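Local coordinates for GTP-binding protein (Thermus thermophilus, PDB 2DBY), which binds GDP and probably works as a ribosome-binding ATPase of the Obg family, YchF/OLA1 subfamily, at residues M1-V12 / I97-R108; V204-L215 / E234-L245. All coordinates share one frame; numbering follows the deposited sequence.

Contact 1 (M1-V12 / I97-R108). With GDP (guanosine-5'-diphosphate), chain B; FMT (formic acid), chain C.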
loop_
_atom_site.group_PDB
_atom_site.type_symbol
_atom_site.label_atom_id
_atom_site.label_comp_id
_atom_site.label_asym_id
_atom_site.label_seq_id
_atom_site.Cartn_x
_atom_site.Cartn_y
_atom_site.Cartn_z
HETATM N N MSE A 1 9.179 -5.707 3.323
HETATM C CA MSE A 1 7.759 -6.128 3.517
HETATM C C MSE A 1 6.838 -5.303 2.621
HETATM O O MSE A 1 6.938 -4.062 2.578
HETATM C CB MSE A 1 7.326 -5.914 4.977
HETATM C CG MSE A 1 7.218 -7.169 5.845
HETATM SE SE MSE A 1 6.315 -6.737 7.527
HETATM C CE MSE A 1 7.627 -5.463 8.191
ATOM N N LEU A 2 5.942 -5.989 1.910
ATOM C CA LEU A 2 4.970 -5.317 1.048
ATOM C C LEU A 2 3.894 -4.855 2.037
ATOM O O LEU A 2 2.803 -5.433 2.117
ATOM C CB LEU A 2 4.357 -6.312 0.061
ATOM C CG LEU A 2 3.541 -5.609 -1.016
ATOM C CD1 LEU A 2 4.441 -4.635 -1.781
ATOM C CD2 LEU A 2 2.933 -6.636 -1.935
ATOM N N ALA A 3 4.205 -3.810 2.797
ATOM C CA ALA A 3 3.294 -3.349 3.816
ATOM C C ALA A 3 3.425 -1.849 4.044
ATOM O O ALA A 3 4.412 -1.227 3.636
ATOM C CB ALA A 3 3.578 -4.086 5.139
ATOM N N VAL A 4 2.432 -1.298 4.728
ATOM C CA VAL A 4 2.398 0.131 5.046
ATOM C C VAL A 4 2.725 0.251 6.539
ATOM O O VAL A 4 2.070 -0.379 7.379
ATOM C CB VAL A 4 1.007 0.729 4.811
ATOM C CG1 VAL A 4 0.989 2.222 5.214
ATOM C CG2 VAL A 4 0.604 0.542 3.339
ATOM N N GLY A 5 3.733 1.049 6.859
ATOM C CA GLY A 5 4.111 1.235 8.255
ATOM C C GLY A 5 3.379 2.452 8.813
ATOM O O GLY A 5 3.500 3.544 8.254
ATOM N N ILE A 6 2.608 2.263 9.887
ATOM C CA ILE A 6 1.863 3.352 10.508
ATOM C C ILE A 6 2.692 3.972 11.616
ATOM O O ILE A 6 3.109 3.277 12.560
ATOM C CB ILE A 6 0.511 2.860 11.100
ATOM C CG1 ILE A 6 -0.313 2.206 9.976
ATOM C CG2 ILE A 6 -0.257 4.066 11.729
ATOM C CD1 ILE A 6 -1.731 1.864 10.362
ATOM N N VAL A 7 2.937 5.283 11.511
ATOM C CA VAL A 7 3.735 5.962 12.520
ATOM C C VAL A 7 2.955 7.078 13.166
ATOM O O VAL A 7 1.962 7.555 12.614
ATOM C CB VAL A 7 5.049 6.545 11.925
ATOM C CG1 VAL A 7 5.795 5.467 11.171
ATOM C CG2 VAL A 7 4.759 7.694 11.032
ATOM N N GLY A 8 3.379 7.477 14.361
ATOM C CA GLY A 8 2.679 8.567 15.015
ATOM C C GLY A 8 3.422 9.018 16.255
ATOM O O GLY A 8 4.015 8.190 16.948
ATOM N N LEU A 9 3.420 10.316 16.525
ATOM C CA LEU A 9 4.074 10.781 17.738
ATOM C C LEU A 9 3.024 10.530 18.830
ATOM O O LEU A 9 1.929 10.047 18.546
ATOM C CB LEU A 9 4.441 12.262 17.605
ATOM C CG LEU A 9 5.450 12.572 16.483
ATOM C CD1 LEU A 9 5.969 13.999 16.626
ATOM C CD2 LEU A 9 6.596 11.577 16.518
ATOM N N PRO A 10 3.343 10.822 20.097
ATOM C CA PRO A 10 2.365 10.588 21.165
ATOM C C PRO A 10 0.996 11.245 21.102
ATOM O O PRO A 10 0.829 12.403 20.689
ATOM C CB PRO A 10 3.127 11.014 22.424
ATOM C CG PRO A 10 4.530 10.581 22.092
ATOM C CD PRO A 10 4.691 11.055 20.653
ATOM N N ASN A 11 0.008 10.478 21.540
ATOM C CA ASN A 11 -1.370 10.940 21.620
ATOM C C ASN A 11 -1.998 11.550 20.366
ATOM O O ASN A 11 -2.487 12.680 20.399
ATOM C CB ASN A 11 -1.476 11.920 22.802
ATOM C CG ASN A 11 -0.894 11.329 24.085
ATOM O OD1 ASN A 11 0.140 11.786 24.588
ATOM N ND2 ASN A 11 -1.544 10.291 24.604
ATOM N N VAL A 12 -1.978 10.809 19.262
ATOM C CA VAL A 12 -2.592 11.290 18.027
ATOM C C VAL A 12 -3.723 10.345 17.594
ATOM O O VAL A 12 -4.371 10.567 16.566
ATOM C CB VAL A 12 -1.556 11.417 16.894
ATOM C CG1 VAL A 12 -0.418 12.349 17.358
ATOM C CG2 VAL A 12 -0.962 10.051 16.530
ATOM N N ILE A 97 11.248 1.287 10.056
ATOM C CA ILE A 97 10.828 2.008 8.836
ATOM C C ILE A 97 11.476 1.395 7.590
ATOM O O ILE A 97 10.863 1.319 6.507
ATOM C CB ILE A 97 11.224 3.521 8.906
ATOM C CG1 ILE A 97 10.290 4.255 9.850
ATOM C CG2 ILE A 97 11.138 4.165 7.505
ATOM C CD1 ILE A 97 8.917 4.430 9.270
ATOM N N ARG A 98 12.728 0.963 7.728
ATOM C CA ARG A 98 13.417 0.370 6.598
ATOM C C ARG A 98 12.701 -0.860 6.072
ATOM O O ARG A 98 12.791 -1.157 4.888
ATOM C CB ARG A 98 14.857 -0.014 6.980
ATOM C CG ARG A 98 15.731 1.195 7.265
ATOM C CD ARG A 98 17.186 0.837 7.594
ATOM N NE ARG A 98 17.964 2.052 7.849
ATOM C CZ ARG A 98 18.194 2.994 6.930
ATOM N NH1 ARG A 98 17.712 2.850 5.700
ATOM N NH2 ARG A 98 18.896 4.086 7.233
ATOM N N GLU A 99 11.994 -1.569 6.948
ATOM C CA GLU A 99 11.303 -2.806 6.546
ATOM C C GLU A 99 9.917 -2.659 5.893
ATOM O O GLU A 99 9.301 -3.672 5.533
ATOM C CB GLU A 99 11.154 -3.746 7.746
ATOM C CG GLU A 99 12.433 -4.103 8.457
ATOM C CD GLU A 99 12.162 -4.903 9.730
ATOM O OE1 GLU A 99 11.362 -4.448 10.588
ATOM O OE2 GLU A 99 12.749 -5.994 9.876
ATOM N N VAL A 100 9.393 -1.443 5.754
ATOM C CA VAL A 100 8.088 -1.312 5.101
ATOM C C VAL A 100 8.256 -0.583 3.772
ATOM O O VAL A 100 9.250 0.105 3.569
ATOM C CB VAL A 100 7.071 -0.553 5.973
ATOM C CG1 VAL A 100 6.757 -1.409 7.220
ATOM C CG2 VAL A 100 7.633 0.812 6.382
ATOM N N ALA A 101 7.276 -0.736 2.886
ATOM C CA ALA A 101 7.324 -0.133 1.545
ATOM C C ALA A 101 6.711 1.254 1.432
ATOM O O ALA A 101 6.983 1.986 0.481
ATOM C CB ALA A 101 6.642 -1.065 0.559
ATOM N N ALA A 102 5.862 1.594 2.387
ATOM C CA ALA A 102 5.204 2.900 2.431
ATOM C C ALA A 102 4.975 3.254 3.890
ATOM O O ALA A 102 5.007 2.373 4.766
ATOM C CB ALA A 102 3.858 2.881 1.628
ATOM N N ILE A 103 4.729 4.537 4.151
ATOM C CA ILE A 103 4.543 5.048 5.497
ATOM C C ILE A 103 3.203 5.789 5.591
ATOM O O ILE A 103 2.844 6.551 4.691
ATOM C CB ILE A 103 5.686 6.059 5.839
ATOM C CG1 ILE A 103 7.033 5.331 5.814
ATOM C CG2 ILE A 103 5.399 6.735 7.184
ATOM C CD1 ILE A 103 8.247 6.254 5.978
ATOM N N ALA A 104 2.464 5.560 6.669
ATOM C CA ALA A 104 1.210 6.275 6.871
ATOM C C ALA A 104 1.426 6.948 8.232
ATOM O O ALA A 104 1.616 6.283 9.258
ATOM C CB ALA A 104 0.022 5.294 6.910
ATOM N N HIS A 105 1.396 8.273 8.241
ATOM C CA HIS A 105 1.662 9.032 9.459
ATOM C C HIS A 105 0.359 9.597 9.988
ATOM O O HIS A 105 -0.291 10.404 9.321
ATOM C CB HIS A 105 2.674 10.171 9.128
ATOM C CG HIS A 105 3.184 10.920 10.331
ATOM N ND1 HIS A 105 4.330 11.691 10.289
ATOM C CD2 HIS A 105 2.727 10.999 11.608
ATOM C CE1 HIS A 105 4.557 12.213 11.483
ATOM N NE2 HIS A 105 3.596 11.811 12.304
ATOM N N VAL A 106 -0.013 9.178 11.197
ATOM C CA VAL A 106 -1.256 9.637 11.821
ATOM C C VAL A 106 -0.987 11.009 12.440
ATOM O O VAL A 106 -0.074 11.173 13.242
ATOM C CB VAL A 106 -1.709 8.661 12.923
ATOM C CG1 VAL A 106 -3.017 9.155 13.574
ATOM C CG2 VAL A 106 -1.888 7.250 12.309
ATOM N N LEU A 107 -1.804 11.981 12.057
ATOM C CA LEU A 107 -1.655 13.355 12.532
ATOM C C LEU A 107 -2.971 13.758 13.192
ATOM O O LEU A 107 -4.050 13.588 12.604
ATOM C CB LEU A 107 -1.362 14.252 11.323
ATOM C CG LEU A 107 -0.081 13.938 10.555
ATOM C CD1 LEU A 107 -0.051 14.782 9.263
ATOM C CD2 LEU A 107 1.129 14.289 11.444
ATOM N N ARG A 108 -2.889 14.282 14.415
ATOM C CA ARG A 108 -4.100 14.671 15.119
ATOM C C ARG A 108 -4.674 15.998 14.602
ATOM O O ARG A 108 -3.989 17.038 14.614
ATOM C CB ARG A 108 -3.819 14.750 16.630
ATOM C CG ARG A 108 -4.896 15.510 17.399
ATOM C CD ARG A 108 -4.789 15.279 18.894
ATOM N NE ARG A 108 -4.982 13.867 19.178
ATOM C CZ ARG A 108 -5.381 13.378 20.346
ATOM N NH1 ARG A 108 -5.638 14.193 21.361
ATOM N NH2 ARG A 108 -5.520 12.067 20.495
HETATM P PB GDP B . -1.596 7.348 20.629
HETATM O O1B GDP B . -0.794 7.968 21.764
HETATM O O2B GDP B . -1.180 7.981 19.194
HETATM O O3B GDP B . -1.871 5.848 20.688
HETATM O O3A GDP B . -3.082 7.997 20.865
HETATM P PA GDP B . -4.426 7.319 21.448
HETATM O O1A GDP B . -4.830 6.192 20.599
HETATM O O2A GDP B . -4.176 6.806 22.953
HETATM O "O5'" GDP B . -5.598 8.429 21.433
HETATM C "C5'" GDP B . -5.245 9.508 22.306
HETATM C "C4'" GDP B . -6.544 10.166 22.836
HETATM O "O4'" GDP B . -7.383 10.713 21.743
HETATM C "C3'" GDP B . -7.483 9.219 23.570
HETATM O "O3'" GDP B . -8.122 9.438 24.827
HETATM C "C2'" GDP B . -8.378 8.679 22.425
HETATM O "O2'" GDP B . -9.640 8.306 23.028
HETATM C "C1'" GDP B . -8.683 9.980 21.697
HETATM N N9 GDP B . -9.045 9.783 20.263
HETATM C C8 GDP B . -8.353 9.037 19.327
HETATM N N7 GDP B . -8.947 9.093 18.166
HETATM C C5 GDP B . -10.056 9.873 18.274
HETATM C C6 GDP B . -11.078 10.299 17.359
HETATM O O6 GDP B . -11.050 9.938 16.206
HETATM N N1 GDP B . -12.090 11.121 17.818
HETATM C C2 GDP B . -12.114 11.528 19.139
HETATM N N2 GDP B . -13.127 12.346 19.570
HETATM N N3 GDP B . -11.167 11.140 20.004
HETATM C C4 GDP B . -10.135 10.325 19.620
HETATM C C FMT C . 6.128 11.346 7.701
HETATM O O1 FMT C . 6.048 12.522 8.046
HETATM O O2 FMT C . 6.999 10.973 6.719
HETATM O O HOH W 1 2.106 12.157 14.715
#
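Val7 and Leu107 sandwich the imidazole of His105: Val7 CG2 sits over one face, 4.0 Å from the ring centroid in a CH-pi contact, and Leu107 CD2 lies on the opposite face, both offset toward the rim. At the ring edge ND1 donates to O1 of a bound formic acid at 2.9 Å, and a water near the ring plane joins NE2 to Leu9 N and Val106 O. With CG anti to the backbone N (chi1 -172°), the ring swings toward strand 3-7. The guanidinium of Arg108 has Asn11 O over one face, 3.0 Å from CZ, while NH2 at the edge reaches GDP O4' in a weak bond. Strands 3-7 and 102-108, the second carrying both flat groups, run parallel, with Gly5 N to Ala102 O (2.8 Å, nearly straight at 175°) among their bonds. Val4 CG1 packs on Ala104 CB at 3.6 Å on one face of the sheet; on the other, Val100 lies against side-chain-less Gly5. Beyond the strand, in the Walker A P-loop, Asn11 N and Val12 N donate to the beta-phosphate, the latter to O2B at 2.9 Å. Backbone amides thus hold the phosphate, and the Asn11 carbonyl, lying against the cationic guanidinium, probably helps steady Arg108 beside the ribose.

Contact 2 (V204-L215 / E234-L245). With GDP (guanosine-5'-diphosphate), chain B.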
loop_
_atom_site.group_PDB
_atom_site.type_symbol
_atom_site.label_atom_id
_atom_site.label_comp_id
_atom_site.label_asym_id
_atom_site.label_seq_id
_atom_site.Cartn_x
_atom_site.Cartn_y
_atom_site.Cartn_z
ATOM N N VAL A 204 4.283 8.197 0.970
ATOM C CA VAL A 204 3.725 8.563 2.274
ATOM C C VAL A 204 2.258 8.925 2.181
ATOM O O VAL A 204 1.827 9.539 1.181
ATOM C CB VAL A 204 4.452 9.799 2.870
ATOM C CG1 VAL A 204 3.661 10.327 4.090
ATOM C CG2 VAL A 204 5.877 9.448 3.286
ATOM N N ILE A 205 1.501 8.497 3.196
ATOM C CA ILE A 205 0.082 8.852 3.327
ATOM C C ILE A 205 -0.035 9.613 4.650
ATOM O O ILE A 205 0.434 9.135 5.671
ATOM C CB ILE A 205 -0.812 7.598 3.459
ATOM C CG1 ILE A 205 -0.709 6.723 2.218
ATOM C CG2 ILE A 205 -2.289 8.029 3.711
ATOM C CD1 ILE A 205 -1.139 5.277 2.511
ATOM N N TYR A 206 -0.613 10.810 4.645
ATOM C CA TYR A 206 -0.804 11.522 5.896
ATOM C C TYR A 206 -2.228 11.121 6.279
ATOM O O TYR A 206 -3.151 11.321 5.488
ATOM C CB TYR A 206 -0.772 13.032 5.683
ATOM C CG TYR A 206 0.609 13.648 5.571
ATOM C CD1 TYR A 206 0.761 14.924 5.039
ATOM C CD2 TYR A 206 1.738 12.983 6.012
ATOM C CE1 TYR A 206 2.007 15.525 4.947
ATOM C CE2 TYR A 206 3.003 13.571 5.933
ATOM C CZ TYR A 206 3.122 14.852 5.394
ATOM O OH TYR A 206 4.353 15.461 5.315
ATOM N N VAL A 207 -2.396 10.550 7.470
ATOM C CA VAL A 207 -3.720 10.106 7.922
ATOM C C VAL A 207 -4.211 11.167 8.900
ATOM O O VAL A 207 -3.739 11.241 10.039
ATOM C CB VAL A 207 -3.611 8.727 8.643
ATOM C CG1 VAL A 207 -4.985 8.267 9.108
ATOM C CG2 VAL A 207 -3.012 7.693 7.695
ATOM N N ALA A 208 -5.122 12.011 8.435
ATOM C CA ALA A 208 -5.659 13.083 9.285
ATOM C C ALA A 208 -6.736 12.503 10.186
ATOM O O ALA A 208 -7.818 12.147 9.708
ATOM C CB ALA A 208 -6.249 14.220 8.410
ATOM N N ASN A 209 -6.431 12.386 11.477
ATOM C CA ASN A 209 -7.389 11.845 12.452
ATOM C C ASN A 209 -8.280 12.998 12.896
ATOM O O ASN A 209 -7.793 13.995 13.436
ATOM C CB ASN A 209 -6.650 11.252 13.651
ATOM C CG ASN A 209 -7.566 10.456 14.560
ATOM O OD1 ASN A 209 -8.692 10.096 14.176
ATOM N ND2 ASN A 209 -7.098 10.165 15.754
ATOM N N VAL A 210 -9.578 12.861 12.658
ATOM C CA VAL A 210 -10.521 13.909 12.989
ATOM C C VAL A 210 -11.689 13.396 13.829
ATOM O O VAL A 210 -11.857 12.191 14.004
ATOM C CB VAL A 210 -11.148 14.536 11.703
ATOM C CG1 VAL A 210 -10.061 15.176 10.855
ATOM C CG2 VAL A 210 -11.873 13.458 10.856
ATOM N N ALA A 211 -12.474 14.335 14.348
ATOM C CA ALA A 211 -13.682 13.976 15.084
ATOM C C ALA A 211 -14.641 13.493 13.981
ATOM O O ALA A 211 -14.588 13.988 12.856
ATOM C CB ALA A 211 -14.248 15.206 15.782
ATOM N N GLU A 212 -15.542 12.561 14.296
ATOM C CA GLU A 212 -16.449 12.016 13.281
ATOM C C GLU A 212 -17.262 13.028 12.473
ATOM O O GLU A 212 -17.559 12.771 11.301
ATOM C CB GLU A 212 -17.393 10.990 13.917
ATOM C CG GLU A 212 -18.084 11.477 15.161
ATOM C CD GLU A 212 -18.646 10.325 15.994
ATOM O OE1 GLU A 212 -17.967 9.279 16.115
ATOM O OE2 GLU A 212 -19.749 10.482 16.538
ATOM N N GLU A 213 -17.611 14.163 13.083
ATOM C CA GLU A 213 -18.394 15.200 12.382
ATOM C C GLU A 213 -17.652 15.795 11.191
ATOM O O GLU A 213 -18.268 16.370 10.298
ATOM C CB GLU A 213 -18.765 16.340 13.325
ATOM C CG GLU A 213 -17.593 16.958 14.033
ATOM C CD GLU A 213 -17.412 16.392 15.441
ATOM O OE1 GLU A 213 -17.664 15.168 15.669
ATOM O OE2 GLU A 213 -17.005 17.184 16.319
ATOM N N ASP A 214 -16.326 15.672 11.186
ATOM C CA ASP A 214 -15.515 16.199 10.096
ATOM C C ASP A 214 -15.358 15.240 8.911
ATOM O O ASP A 214 -14.682 15.569 7.946
ATOM C CB ASP A 214 -14.127 16.602 10.616
ATOM C CG ASP A 214 -14.108 18.004 11.205
ATOM O OD1 ASP A 214 -15.039 18.778 10.896
ATOM O OD2 ASP A 214 -13.170 18.347 11.963
ATOM N N LEU A 215 -15.958 14.047 8.992
ATOM C CA LEU A 215 -15.869 13.090 7.902
ATOM C C LEU A 215 -16.879 13.516 6.841
ATOM O O LEU A 215 -17.921 14.102 7.160
ATOM C CB LEU A 215 -16.178 11.665 8.395
ATOM C CG LEU A 215 -15.182 11.095 9.425
ATOM C CD1 LEU A 215 -15.697 9.762 9.981
ATOM C CD2 LEU A 215 -13.794 10.920 8.756
ATOM N N GLU A 234 5.272 17.706 0.288
ATOM C CA GLU A 234 6.011 16.474 0.573
ATOM C C GLU A 234 5.725 15.298 -0.357
ATOM O O GLU A 234 6.303 14.221 -0.178
ATOM C CB GLU A 234 5.732 16.055 2.032
ATOM C CG GLU A 234 6.160 17.113 3.067
ATOM C CD GLU A 234 7.640 17.523 2.948
ATOM O OE1 GLU A 234 7.917 18.728 2.749
ATOM O OE2 GLU A 234 8.525 16.659 3.052
ATOM N N GLY A 235 4.837 15.487 -1.338
ATOM C CA GLY A 235 4.511 14.401 -2.258
ATOM C C GLY A 235 3.750 13.257 -1.588
ATOM O O GLY A 235 3.863 12.103 -2.003
ATOM N N ALA A 236 2.970 13.578 -0.555
ATOM C CA ALA A 236 2.180 12.573 0.187
ATOM C C ALA A 236 0.701 12.650 -0.212
ATOM O O ALA A 236 0.244 13.664 -0.754
ATOM C CB ALA A 236 2.309 12.844 1.698
ATOM N N GLU A 237 -0.045 11.578 0.058
ATOM C CA GLU A 237 -1.479 11.563 -0.213
ATOM C C GLU A 237 -2.129 11.737 1.150
ATOM O O GLU A 237 -1.475 11.506 2.164
ATOM C CB GLU A 237 -1.902 10.230 -0.813
ATOM C CG GLU A 237 -1.399 10.034 -2.234
ATOM C CD GLU A 237 -1.792 11.194 -3.132
ATOM O OE1 GLU A 237 -2.994 11.547 -3.162
ATOM O OE2 GLU A 237 -0.906 11.761 -3.809
ATOM N N VAL A 238 -3.402 12.131 1.179
ATOM C CA VAL A 238 -4.102 12.355 2.458
ATOM C C VAL A 238 -5.344 11.475 2.577
ATOM O O VAL A 238 -6.106 11.295 1.611
ATOM C CB VAL A 238 -4.552 13.858 2.599
ATOM C CG1 VAL A 238 -5.406 14.060 3.865
ATOM C CG2 VAL A 238 -3.327 14.758 2.699
ATOM N N VAL A 239 -5.522 10.873 3.746
ATOM C CA VAL A 239 -6.741 10.099 3.982
ATOM C C VAL A 239 -7.294 10.608 5.299
ATOM O O VAL A 239 -6.555 10.715 6.287
ATOM C CB VAL A 239 -6.516 8.592 4.138
ATOM C CG1 VAL A 239 -7.894 7.907 4.253
ATOM C CG2 VAL A 239 -5.756 8.024 2.943
ATOM N N VAL A 240 -8.586 10.924 5.323
ATOM C CA VAL A 240 -9.191 11.429 6.557
ATOM C C VAL A 240 -9.993 10.331 7.238
ATOM O O VAL A 240 -10.855 9.709 6.610
ATOM C CB VAL A 240 -10.122 12.630 6.256
ATOM C CG1 VAL A 240 -10.705 13.185 7.559
ATOM C CG2 VAL A 240 -9.356 13.693 5.467
ATOM N N VAL A 241 -9.703 10.091 8.514
ATOM C CA VAL A 241 -10.428 9.068 9.279
ATOM C C VAL A 241 -10.691 9.542 10.703
ATOM O O VAL A 241 -10.070 10.483 11.193
ATOM C CB VAL A 241 -9.597 7.763 9.415
ATOM C CG1 VAL A 241 -9.090 7.325 8.048
ATOM C CG2 VAL A 241 -8.440 7.968 10.408
ATOM N N SER A 242 -11.647 8.903 11.363
ATOM C CA SER A 242 -11.854 9.145 12.788
ATOM C C SER A 242 -11.454 7.791 13.400
ATOM O O SER A 242 -12.189 6.805 13.258
ATOM C CB SER A 242 -13.329 9.412 13.122
ATOM O OG SER A 242 -13.491 9.306 14.521
ATOM N N ALA A 243 -10.298 7.727 14.058
ATOM C CA ALA A 243 -9.824 6.482 14.663
ATOM C C ALA A 243 -10.846 5.956 15.654
ATOM O O ALA A 243 -11.096 4.759 15.733
ATOM C CB ALA A 243 -8.485 6.722 15.393
ATOM N N ARG A 244 -11.413 6.847 16.452
ATOM C CA ARG A 244 -12.398 6.386 17.419
ATOM C C ARG A 244 -13.592 5.732 16.731
ATOM O O ARG A 244 -14.068 4.669 17.155
ATOM C CB ARG A 244 -12.884 7.544 18.288
ATOM C CG ARG A 244 -13.906 7.112 19.318
ATOM C CD ARG A 244 -14.175 8.194 20.333
ATOM N NE ARG A 244 -15.318 7.843 21.171
ATOM C CZ ARG A 244 -15.797 8.615 22.139
ATOM N NH1 ARG A 244 -15.223 9.786 22.391
ATOM N NH2 ARG A 244 -16.854 8.222 22.844
ATOM N N LEU A 245 -14.091 6.358 15.681
ATOM C CA LEU A 245 -15.229 5.791 14.957
ATOM C C LEU A 245 -14.855 4.438 14.363
ATOM O O LEU A 245 -15.635 3.490 14.404
ATOM C CB LEU A 245 -15.673 6.722 13.831
ATOM C CG LEU A 245 -16.842 6.190 12.983
ATOM C CD1 LEU A 245 -18.085 6.054 13.862
ATOM C CD2 LEU A 245 -17.123 7.178 11.842
HETATM P PB GDP B . -1.596 7.348 20.629
HETATM O O1B GDP B . -0.794 7.968 21.764
HETATM O O2B GDP B . -1.180 7.981 19.194
HETATM O O3B GDP B . -1.871 5.848 20.688
HETATM O O3A GDP B . -3.082 7.997 20.865
HETATM P PA GDP B . -4.426 7.319 21.448
HETATM O O1A GDP B . -4.830 6.192 20.599
HETATM O O2A GDP B . -4.176 6.806 22.953
HETATM O "O5'" GDP B . -5.598 8.429 21.433
HETATM C "C5'" GDP B . -5.245 9.508 22.306
HETATM C "C4'" GDP B . -6.544 10.166 22.836
HETATM O "O4'" GDP B . -7.383 10.713 21.743
HETATM C "C3'" GDP B . -7.483 9.219 23.570
HETATM O "O3'" GDP B . -8.122 9.438 24.827
HETATM C "C2'" GDP B . -8.378 8.679 22.425
HETATM O "O2'" GDP B . -9.640 8.306 23.028
HETATM C "C1'" GDP B . -8.683 9.980 21.697
HETATM N N9 GDP B . -9.045 9.783 20.263
HETATM C C8 GDP B . -8.353 9.037 19.327
HETATM N N7 GDP B . -8.947 9.093 18.166
HETATM C C5 GDP B . -10.056 9.873 18.274
HETATM C C6 GDP B . -11.078 10.299 17.359
HETATM O O6 GDP B . -11.050 9.938 16.206
HETATM N N1 GDP B . -12.090 11.121 17.818
HETATM C C2 GDP B . -12.114 11.528 19.139
HETATM N N2 GDP B . -13.127 12.346 19.570
HETATM N N3 GDP B . -11.167 11.140 20.004
HETATM C C4 GDP B . -10.135 10.325 19.620
HETATM O O HOH W 2 4.015 9.541 -1.544
#
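Strands 204-209 and 237-241 run parallel, their axes 27° apart, stitched by alternating backbone bonds from Glu237 N to Val204 O through to Val210 N to Val241 O (2.8 Å). At the start of the pair, Ala236 CB stands squarely over the centre of the Tyr206 ring, 4.1 Å from the centroid and 3° off its normal. The ring's hydroxyl end meets the aliphatic part of Glu234, OH lying 3.3 Å from Glu234 CG. A water accepts from Val204 N and donates to Gly235 O. On one face of the sheet Ile205 CG2 touches Val239 CG2 at 3.6 Å, and Val207 CG1 touches Val241 CG2; helix 270-281 lies against Ile205, Val207 and Val239. This is a beta-alpha-beta crossover of the G domain, with helix 222-234 packed on the other face against Tyr206, Val238 and Val240. The C-terminal ends of both strands meet the guanine. Asn209 CG is anti to the backbone N (chi1 -169°), which brings OD1 to Ala243 N at 2.9 Å in a nearly straight bond; ND2 holds Val12 O of the P-loop. Ser242 is the N-cap of helix 243-250: its OG accepts from Leu245 N and donates to GDP O6 at 3.0 Å. Arg244 N gives O6 a second bond, so two donors grip the guanine carbonyl, while Arg244 CB packs close to the base at C6. Farther out, Leu215 CD1 presses tightly on Leu245 CD2 at 3.5 Å.

In the fold
From the N terminus, strand 3-7 leads into the P-loop, and the chain returns through helices and strands to 97-108, where contact 1 closes a loop of 84 residues. After the long helices 124-156 and 161-175 it enters strand 204-209, and contact 2 closes a much shorter loop of 18 residues, mostly helix 222-234. The two loops follow in series, neither nested nor crossed. Strand 102-108 pairs with both 3-7 and 204-209, so the contacts adjoin in one sheet, with Ile103 O and His105 O probably accepting from Ile205 N and Val207 N. Past the C-terminal ends of these strands both reach GDP: contact 1 the phosphate and ribose, contact 2 the base.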